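TerD domain-containing protein (Streptomyces avermitilis, PDB 2QNG) is of unknown function but binds two calcium ions and belongs to the TerD family, named after bacterial tellurite-resistance proteins. Local coordinates at residues A[100-105]-A[112-117]; A[28-33]-A[163-168]; A[57-62]-A[66-71]. All coordinates share one frame; numbering follows the deposited sequence.

How the contacts relate
All three contacts belong to the two-sheet TerD domain, and each reaches the sheet that holds strand 111-120. Contact 1 and contact 2 both join one sheet, with the chain next to it, to the other, with centres about 7 Å apart, and meet directly: Leu102 N lies 2.8 Å from Val33 O, probably a hydrogen bond. Contact 3 is a hairpin at the margin of the second sheet, its centre about 11 Å from that of contact 1, and Phe58 N, 2.9 Å from Arg113 O, probably bonds its strand to 112-117. Contacts 2 and 3 do not touch. Contact 1 comes nearest the calcium region: the side chain of Val116 is about 11 Å from those of calcium ligands Asp52 and Glu98.

Contact 1: A[100-105]-A[112-117]; sequences MTLELN and ARVVVG
Leu102, Leu104, Val114 and Val116 make this contact with methyl groups alone, all of them buried. CD2 of Leu102 does most of the work. It settles over the gap between two residues of the facing strand, 3.7 Å from CG1 of Val116 and 3.8 Å from CG1 of Val114. Its second torsion (chi2 97°) is well off a staggered value; in that setting CD2 lies within reach of both valines. Val114 divides its branches: CG1 goes to Leu102, while CG2 meets CD2 of Leu104 at 3.9 Å. The bond from CA to CB of Leu104 does not aim at the strand; its CG, placed anti to the carbonyl carbon (chi1 -66°), brings CD2 round to it.

The backbone supplies the bend between the two leucines. Glu103 is the centre of an inverse gamma turn, closed by a weak hydrogen bond from Leu104 N to Leu102 O at 3.0 Å, and the chain then enters a short 3-10 segment.

Polar groups face elsewhere. Glu103 pairs with Arg106 through OE1 and with the hydroxyl of Tyr83 through OE2. Ala112 and Arg113 form a classic beta bulge opposite Phe58, and the guanidinium of Arg113, in a cation-pi contact with that ring, has CG2 of Val115 over the centre of one face, 3.4 Å above its plane.

Leu102 ends strand 98-102 of one sheet, Leu104 follows it, and the valines belong to strand 111-120 of the other; together they form part of the core of the sandwich. Leu102 also touches Ile82 of strand 82-86 and Ala55 of strand 51-59, and Val116 packs on Val162 of the adjoining strand 159-167.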
loop_
_atom_site.group_PDB
_atom_site.type_symbol
_atom_site.label_atom_id
_atom_site.label_comp_id
_atom_site.label_asym_id
_atom_site.label_seq_id
_atom_site.Cartn_x
_atom_site.Cartn_y
_atom_site.Cartn_z
HETATM N N MSE A 100 -2.441 7.346 2.514
HETATM C CA MSE A 100 -3.478 7.108 1.501
HETATM C C MSE A 100 -4.798 6.788 2.159
HETATM O O MSE A 100 -4.846 6.125 3.183
HETATM C CB MSE A 100 -3.086 5.959 0.577
HETATM C CG MSE A 100 -4.149 5.626 -0.460
HETATM SE SE MSE A 100 -3.611 4.173 -1.651
HETATM C CE MSE A 100 -2.204 5.070 -2.714
ATOM N N THR A 101 -5.867 7.293 1.557
ATOM C CA THR A 101 -7.223 7.041 2.028
ATOM C C THR A 101 -7.982 6.159 1.033
ATOM O O THR A 101 -7.905 6.386 -0.178
ATOM C CB THR A 101 -7.948 8.371 2.175
ATOM O OG1 THR A 101 -7.250 9.170 3.143
ATOM C CG2 THR A 101 -9.393 8.193 2.654
ATOM N N LEU A 102 -8.683 5.142 1.563
ATOM C CA LEU A 102 -9.498 4.267 0.733
ATOM C C LEU A 102 -10.928 4.305 1.235
ATOM O O LEU A 102 -11.223 3.788 2.299
ATOM C CB LEU A 102 -8.949 2.835 0.776
ATOM C CG LEU A 102 -7.454 2.764 0.371
ATOM C CD1 LEU A 102 -6.516 2.751 1.578
ATOM C CD2 LEU A 102 -7.225 1.537 -0.463
ATOM N N GLU A 103 -11.794 4.976 0.483
ATOM C CA GLU A 103 -13.213 5.082 0.832
ATOM C C GLU A 103 -13.921 3.848 0.307
ATOM O O GLU A 103 -14.688 3.900 -0.683
ATOM C CB GLU A 103 -13.815 6.413 0.327
ATOM C CG GLU A 103 -13.196 7.570 1.142
ATOM C CD GLU A 103 -13.584 8.999 0.764
ATOM O OE1 GLU A 103 -14.290 9.187 -0.185
ATOM O OE2 GLU A 103 -13.118 9.930 1.448
ATOM N N LEU A 104 -13.682 2.729 0.984
ATOM C CA LEU A 104 -14.143 1.440 0.480
ATOM C C LEU A 104 -15.658 1.379 0.329
ATOM O O LEU A 104 -16.189 0.778 -0.620
ATOM C CB LEU A 104 -13.693 0.319 1.419
ATOM C CG LEU A 104 -12.178 0.048 1.523
ATOM C CD1 LEU A 104 -11.891 -1.059 2.491
ATOM C CD2 LEU A 104 -11.563 -0.270 0.168
ATOM N N ASN A 105 -16.377 2.005 1.265
ATOM C CA ASN A 105 -17.850 2.030 1.181
ATOM C C ASN A 105 -18.346 2.574 -0.158
ATOM O O ASN A 105 -19.404 2.153 -0.650
ATOM C CB ASN A 105 -18.400 2.884 2.339
ATOM C CG ASN A 105 -19.903 2.968 2.342
ATOM O OD1 ASN A 105 -20.571 1.963 2.423
ATOM N ND2 ASN A 105 -20.430 4.185 2.279
ATOM N N ALA A 112 -14.540 -6.060 -5.950
ATOM C CA ALA A 112 -14.731 -6.982 -4.859
ATOM C C ALA A 112 -13.528 -7.125 -3.957
ATOM O O ALA A 112 -13.629 -7.709 -2.876
ATOM C CB ALA A 112 -15.121 -8.354 -5.405
ATOM N N ARG A 113 -12.388 -6.578 -4.389
ATOM C CA ARG A 113 -11.163 -6.747 -3.628
ATOM C C ARG A 113 -10.238 -5.579 -3.876
ATOM O O ARG A 113 -10.190 -5.038 -4.976
ATOM C CB ARG A 113 -10.492 -8.066 -4.025
ATOM C CG ARG A 113 -9.170 -8.376 -3.331
ATOM C CD ARG A 113 -8.789 -9.873 -3.533
ATOM N NE ARG A 113 -7.478 -10.198 -2.968
ATOM C CZ ARG A 113 -6.349 -10.242 -3.673
ATOM N NH1 ARG A 113 -6.358 -9.995 -4.977
ATOM N NH2 ARG A 113 -5.212 -10.563 -3.063
ATOM N N VAL A 114 -9.555 -5.167 -2.809
ATOM C CA VAL A 114 -8.554 -4.100 -2.880
ATOM C C VAL A 114 -7.317 -4.600 -2.157
ATOM O O VAL A 114 -7.419 -5.139 -1.047
ATOM C CB VAL A 114 -9.059 -2.808 -2.182
ATOM C CG1 VAL A 114 -7.973 -1.695 -2.221
ATOM C CG2 VAL A 114 -10.312 -2.322 -2.859
ATOM N N VAL A 115 -6.153 -4.405 -2.783
ATOM C CA VAL A 115 -4.880 -4.749 -2.169
ATOM C C VAL A 115 -4.074 -3.474 -2.001
ATOM O O VAL A 115 -4.033 -2.642 -2.899
ATOM C CB VAL A 115 -4.079 -5.777 -3.023
ATOM C CG1 VAL A 115 -2.749 -6.121 -2.346
ATOM C CG2 VAL A 115 -4.914 -7.061 -3.172
ATOM N N VAL A 116 -3.466 -3.307 -0.838
ATOM C CA VAL A 116 -2.573 -2.184 -0.608
ATOM C C VAL A 116 -1.140 -2.668 -0.429
ATOM O O VAL A 116 -0.913 -3.782 0.034
ATOM C CB VAL A 116 -3.008 -1.333 0.618
ATOM C CG1 VAL A 116 -4.254 -0.571 0.294
ATOM C CG2 VAL A 116 -3.248 -2.195 1.848
ATOM N N GLY A 117 -0.188 -1.838 -0.830
ATOM C CA GLY A 117 1.222 -2.222 -0.748
ATOM C C GLY A 117 2.125 -1.033 -0.630
ATOM O O GLY A 117 1.683 0.123 -0.747
#

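Contact 2: A[28-33]-A[163-168]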
loop_
_atom_site.group_PDB
_atom_site.type_symbol
_atom_site.label_atom_id
_atom_site.label_comp_id
_atom_site.label_asym_id
_atom_site.label_seq_id
_atom_site.Cartn_x
_atom_site.Cartn_y
_atom_site.Cartn_z
ATOM N N LYS A 28 -15.760 -7.723 8.094
ATOM C CA LYS A 28 -15.239 -6.705 9.057
ATOM C C LYS A 28 -16.195 -5.532 9.208
ATOM O O LYS A 28 -16.281 -4.947 10.288
ATOM C CB LYS A 28 -13.885 -6.154 8.604
ATOM C CG LYS A 28 -12.679 -7.059 8.808
ATOM C CD LYS A 28 -12.364 -7.330 10.254
ATOM C CE LYS A 28 -11.412 -6.298 10.838
ATOM N NZ LYS A 28 -11.632 -6.154 12.310
ATOM N N GLY A 29 -16.888 -5.184 8.127
ATOM C CA GLY A 29 -17.740 -3.989 8.082
ATOM C C GLY A 29 -16.959 -2.691 7.891
ATOM O O GLY A 29 -17.419 -1.604 8.264
ATOM N N ILE A 30 -15.796 -2.801 7.266
ATOM C CA ILE A 30 -14.879 -1.670 7.083
ATOM C C ILE A 30 -15.468 -0.684 6.061
ATOM O O ILE A 30 -15.857 -1.099 4.969
ATOM C CB ILE A 30 -13.481 -2.172 6.602
ATOM C CG1 ILE A 30 -12.857 -3.183 7.587
ATOM C CG2 ILE A 30 -12.536 -1.003 6.357
ATOM C CD1 ILE A 30 -12.702 -2.675 9.036
ATOM N N ARG A 31 -15.496 0.614 6.389
ATOM C CA ARG A 31 -16.059 1.625 5.475
ATOM C C ARG A 31 -15.012 2.569 4.850
ATOM O O ARG A 31 -15.161 3.014 3.715
ATOM C CB ARG A 31 -17.117 2.493 6.184
ATOM C CG ARG A 31 -18.249 1.769 6.908
ATOM C CD ARG A 31 -19.358 1.441 5.989
ATOM N NE ARG A 31 -20.431 0.709 6.667
ATOM C CZ ARG A 31 -21.469 1.269 7.286
ATOM N NH1 ARG A 31 -21.615 2.590 7.332
ATOM N NH2 ARG A 31 -22.374 0.489 7.850
ATOM N N LYS A 32 -13.984 2.915 5.612
ATOM C CA LYS A 32 -12.974 3.874 5.170
ATOM C C LYS A 32 -11.696 3.529 5.897
ATOM O O LYS A 32 -11.708 3.320 7.118
ATOM C CB LYS A 32 -13.391 5.287 5.549
ATOM C CG LYS A 32 -12.468 6.371 5.043
ATOM C CD LYS A 32 -13.054 7.734 5.311
ATOM C CE LYS A 32 -12.048 8.818 5.022
ATOM N NZ LYS A 32 -12.578 10.166 5.356
ATOM N N VAL A 33 -10.595 3.504 5.152
ATOM C CA VAL A 33 -9.288 3.085 5.678
ATOM C C VAL A 33 -8.275 4.182 5.377
ATOM O O VAL A 33 -8.308 4.801 4.308
ATOM C CB VAL A 33 -8.817 1.748 5.005
ATOM C CG1 VAL A 33 -7.383 1.336 5.347
ATOM C CG2 VAL A 33 -9.772 0.641 5.372
ATOM N N GLY A 163 -1.797 -5.601 3.107
ATOM C CA GLY A 163 -3.188 -5.768 3.528
ATOM C C GLY A 163 -4.090 -5.950 2.343
ATOM O O GLY A 163 -3.775 -5.522 1.241
ATOM N N GLU A 164 -5.228 -6.575 2.606
ATOM C CA GLU A 164 -6.202 -6.968 1.613
ATOM C C GLU A 164 -7.577 -6.641 2.184
ATOM O O GLU A 164 -7.765 -6.859 3.391
ATOM C CB GLU A 164 -6.086 -8.488 1.459
ATOM C CG GLU A 164 -6.878 -9.054 0.350
ATOM C CD GLU A 164 -6.838 -10.564 0.310
ATOM O OE1 GLU A 164 -6.316 -11.195 1.253
ATOM O OE2 GLU A 164 -7.362 -11.094 -0.659
ATOM N N PHE A 165 -8.518 -6.203 1.343
ATOM C CA PHE A 165 -9.924 -6.006 1.745
ATOM C C PHE A 165 -10.765 -6.722 0.725
ATOM O O PHE A 165 -10.537 -6.571 -0.471
ATOM C CB PHE A 165 -10.267 -4.520 1.760
ATOM C CG PHE A 165 -9.396 -3.732 2.698
ATOM C CD1 PHE A 165 -9.756 -3.579 4.041
ATOM C CD2 PHE A 165 -8.190 -3.180 2.252
ATOM C CE1 PHE A 165 -8.943 -2.870 4.930
ATOM C CE2 PHE A 165 -7.378 -2.470 3.148
ATOM C CZ PHE A 165 -7.749 -2.341 4.475
ATOM N N VAL A 166 -11.724 -7.525 1.203
ATOM C CA VAL A 166 -12.594 -8.317 0.330
ATOM C C VAL A 166 -14.047 -8.047 0.719
ATOM O O VAL A 166 -14.355 -8.007 1.917
ATOM C CB VAL A 166 -12.284 -9.830 0.451
ATOM C CG1 VAL A 166 -13.180 -10.654 -0.469
ATOM C CG2 VAL A 166 -10.831 -10.059 0.110
ATOM N N ARG A 167 -14.901 -7.829 -0.287
ATOM C CA ARG A 167 -16.312 -7.530 -0.048
ATOM C C ARG A 167 -17.145 -8.743 -0.416
ATOM O O ARG A 167 -16.999 -9.290 -1.519
ATOM C CB ARG A 167 -16.710 -6.291 -0.858
ATOM C CG ARG A 167 -18.167 -6.105 -1.166
ATOM C CD ARG A 167 -18.259 -5.074 -2.259
ATOM N NE ARG A 167 -18.490 -3.732 -1.740
ATOM C CZ ARG A 167 -18.274 -2.612 -2.426
ATOM N NH1 ARG A 167 -17.797 -2.665 -3.667
ATOM N NH2 ARG A 167 -18.530 -1.437 -1.868
ATOM N N ASP A 168 -18.001 -9.157 0.517
ATOM C CA ASP A 168 -18.865 -10.330 0.340
ATOM C C ASP A 168 -20.214 -9.923 -0.237
ATOM O O ASP A 168 -20.460 -8.740 -0.499
ATOM C CB ASP A 168 -19.039 -11.059 1.679
ATOM C CG ASP A 168 -19.502 -10.139 2.804
ATOM O OD1 ASP A 168 -20.407 -9.309 2.569
ATOM O OD2 ASP A 168 -18.959 -10.240 3.934
#
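Phe165 reaches across from strand 159-167 to Val33, with Ile30 at the margin. Its CB leaves the strand toward 28-33, and CG lies anti to the carbonyl carbon (chi1 -59°), which sends the ring into the space between the sheets. Near its root the ring also touches Leu104. Farther out, CE1 runs into Val33 CG2 at 3.6 Å. CZ, at the end of the ring, is held by both valine branches, with Val33 CG2 at 3.7 Å and Val33 CG1 at 3.8 Å. The two side chains come from opposite directions, and the valine fork spans the CE1-CZ bond, CG2 coming at the ring obliquely. Ile30 adds a looser touch, CG2 to Phe165 CE1 at 4.3 Å, which is less certain because the isoleucine was modelled in two conformers.

Phe175 also meets the Phe165 ring, with the planes about 30° apart. Glu141 OE2 accepts hydrogen bonds from the backbone nitrogens of both Arg31 and Lys32, fixing the chain just before Val33.

Val33 opens strand 33-40, the middle strand of its five-stranded sheet, while Phe165 belongs to the other sheet. An aromatic ring from one antiparallel sheet lodged against a branched side chain of its partner is core packing of a beta sandwich, here that of the TerD domain.

Contact 3: A[57-62]-A[66-71]; sequences TFLAGD and KPAYVV
Thr57 OG1 and Tyr69 CG each take the position between their own backbone N and carbonyl carbon (chi1 59° and 60°), which brings the threonine over the tyrosine ring in this beta hairpin. OG1 sits 3.3 Å above the ring plane, over its centre; CB makes a CH-pi contact with the same ring, and CG2 lies against CZ. With an alanine in place of Tyr69, Thr57 would probably lose the ring packed against its OG1, CB and CG2, and Asp79 its weak hydrogen bond with the tyrosine hydroxyl.

The backbones join at Thr57. Its N gives a nearly straight bond to Tyr69 O (3.1 Å, N-H...O 167°), and its O accepts Ala68 N at 2.8 Å, from well off the carbonyl plane. Next along, the Phe58 ring lies beside Pro67, with Phe58 CE1 3.7 Å from Pro67 CG.

Toward the turn, Asp62 OD2 accepts Lys66 N at 3.0 Å on its syn side, though clearly out of the carboxylate plane. One water closes the hairpin end: it accepts from Leu59 N at 2.9 Å and donates to Asp62 O and Lys66 O, each 2.8 Å from the water oxygen.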
loop_
_atom_site.group_PDB
_atom_site.type_symbol
_atom_site.label_atom_id
_atom_site.label_comp_id
_atom_site.label_asym_id
_atom_site.label_seq_id
_atom_site.Cartn_x
_atom_site.Cartn_y
_atom_site.Cartn_z
ATOM N N THR A 57 -7.322 -2.124 -7.284
ATOM C CA THR A 57 -8.686 -2.657 -7.180
ATOM C C THR A 57 -8.838 -3.827 -8.141
ATOM O O THR A 57 -8.163 -3.885 -9.191
ATOM C CB THR A 57 -9.719 -1.601 -7.528
ATOM O OG1 THR A 57 -9.436 -1.176 -8.856
ATOM C CG2 THR A 57 -9.599 -0.429 -6.537
ATOM N N PHE A 58 -9.730 -4.755 -7.776
ATOM C CA PHE A 58 -9.983 -5.956 -8.589
ATOM C C PHE A 58 -11.468 -6.212 -8.752
ATOM O O PHE A 58 -12.263 -5.966 -7.848
ATOM C CB PHE A 58 -9.283 -7.183 -7.994
ATOM C CG PHE A 58 -7.811 -6.991 -7.841
ATOM C CD1 PHE A 58 -6.932 -7.411 -8.842
ATOM C CD2 PHE A 58 -7.311 -6.330 -6.723
ATOM C CE1 PHE A 58 -5.578 -7.156 -8.724
ATOM C CE2 PHE A 58 -5.950 -6.090 -6.589
ATOM C CZ PHE A 58 -5.077 -6.497 -7.592
ATOM N N LEU A 59 -11.824 -6.732 -9.917
ATOM C CA LEU A 59 -13.218 -6.903 -10.277
ATOM C C LEU A 59 -13.765 -8.176 -9.669
ATOM O O LEU A 59 -13.037 -9.170 -9.508
ATOM C CB LEU A 59 -13.352 -6.994 -11.801
ATOM C CG LEU A 59 -12.914 -5.775 -12.623
ATOM C CD1 LEU A 59 -12.971 -6.059 -14.112
ATOM C CD2 LEU A 59 -13.753 -4.547 -12.256
ATOM N N ALA A 60 -15.064 -8.178 -9.370
ATOM C CA ALA A 60 -15.732 -9.375 -8.855
ATOM C C ALA A 60 -15.457 -10.648 -9.674
ATOM O O ALA A 60 -15.283 -11.726 -9.108
ATOM C CB ALA A 60 -17.228 -9.126 -8.732
ATOM N N GLY A 61 -15.377 -10.520 -10.996
ATOM C CA GLY A 61 -15.186 -11.688 -11.869
ATOM C C GLY A 61 -13.748 -12.136 -12.088
ATOM O O GLY A 61 -13.477 -12.947 -12.982
ATOM N N ASP A 62 -12.834 -11.632 -11.257
ATOM C CA ASP A 62 -11.383 -11.826 -11.417
ATOM C C ASP A 62 -10.664 -11.169 -10.237
ATOM O O ASP A 62 -9.790 -10.324 -10.428
ATOM C CB ASP A 62 -10.865 -11.230 -12.745
ATOM C CG ASP A 62 -9.400 -11.599 -13.032
ATOM O OD1 ASP A 62 -8.984 -12.728 -12.688
ATOM O OD2 ASP A 62 -8.652 -10.756 -13.590
ATOM N N LYS A 66 -6.025 -9.412 -13.025
ATOM C CA LYS A 66 -5.506 -8.130 -13.543
ATOM C C LYS A 66 -6.120 -6.957 -12.772
ATOM O O LYS A 66 -7.344 -6.851 -12.694
ATOM C CB LYS A 66 -5.808 -7.957 -15.036
ATOM C CG LYS A 66 -5.204 -6.668 -15.669
ATOM C CD LYS A 66 -5.369 -6.589 -17.203
ATOM C CE LYS A 66 -4.858 -5.230 -17.747
ATOM N NZ LYS A 66 -4.681 -5.166 -19.249
ATOM N N PRO A 67 -5.282 -6.061 -12.214
ATOM C CA PRO A 67 -5.879 -4.909 -11.533
ATOM C C PRO A 67 -6.821 -4.137 -12.454
ATOM O O PRO A 67 -6.488 -3.954 -13.634
ATOM C CB PRO A 67 -4.653 -4.058 -11.164
ATOM C CG PRO A 67 -3.549 -5.070 -11.041
ATOM C CD PRO A 67 -3.811 -6.038 -12.150
ATOM N N ALA A 68 -7.991 -3.719 -11.939
ATOM C CA ALA A 68 -8.850 -2.832 -12.702
ATOM C C ALA A 68 -8.180 -1.476 -12.866
ATOM O O ALA A 68 -8.182 -0.889 -13.955
ATOM C CB ALA A 68 -10.234 -2.703 -12.065
ATOM N N TYR A 69 -7.572 -0.993 -11.773
ATOM C CA TYR A 69 -6.734 0.196 -11.816
ATOM C C TYR A 69 -5.866 0.201 -10.586
ATOM O O TYR A 69 -6.112 -0.532 -9.623
ATOM C CB TYR A 69 -7.545 1.507 -11.931
ATOM C CG TYR A 69 -8.517 1.787 -10.809
ATOM C CD1 TYR A 69 -8.086 2.341 -9.593
ATOM C CD2 TYR A 69 -9.867 1.501 -10.957
ATOM C CE1 TYR A 69 -8.989 2.624 -8.566
ATOM C CE2 TYR A 69 -10.771 1.771 -9.922
ATOM C CZ TYR A 69 -10.329 2.331 -8.751
ATOM O OH TYR A 69 -11.196 2.627 -7.717
ATOM N N VAL A 70 -4.820 1.006 -10.667
ATOM C CA VAL A 70 -3.956 1.228 -9.522
ATOM C C VAL A 70 -3.854 2.714 -9.188
ATOM O O VAL A 70 -3.989 3.576 -10.074
ATOM C CB VAL A 70 -2.529 0.655 -9.738
ATOM C CG1 VAL A 70 -2.574 -0.835 -10.048
ATOM C CG2 VAL A 70 -1.811 1.376 -10.822
ATOM N N VAL A 71 -3.626 2.982 -7.900
ATOM C CA VAL A 71 -3.500 4.356 -7.391
ATOM C C VAL A 71 -2.164 4.479 -6.681
ATOM O O VAL A 71 -1.811 3.644 -5.839
ATOM C CB VAL A 71 -4.631 4.714 -6.394
ATOM C CG1 VAL A 71 -4.537 6.187 -5.956
ATOM C CG2 VAL A 71 -6.001 4.454 -7.046
HETATM O O HOH W 1 -9.703 -7.804 -11.619
#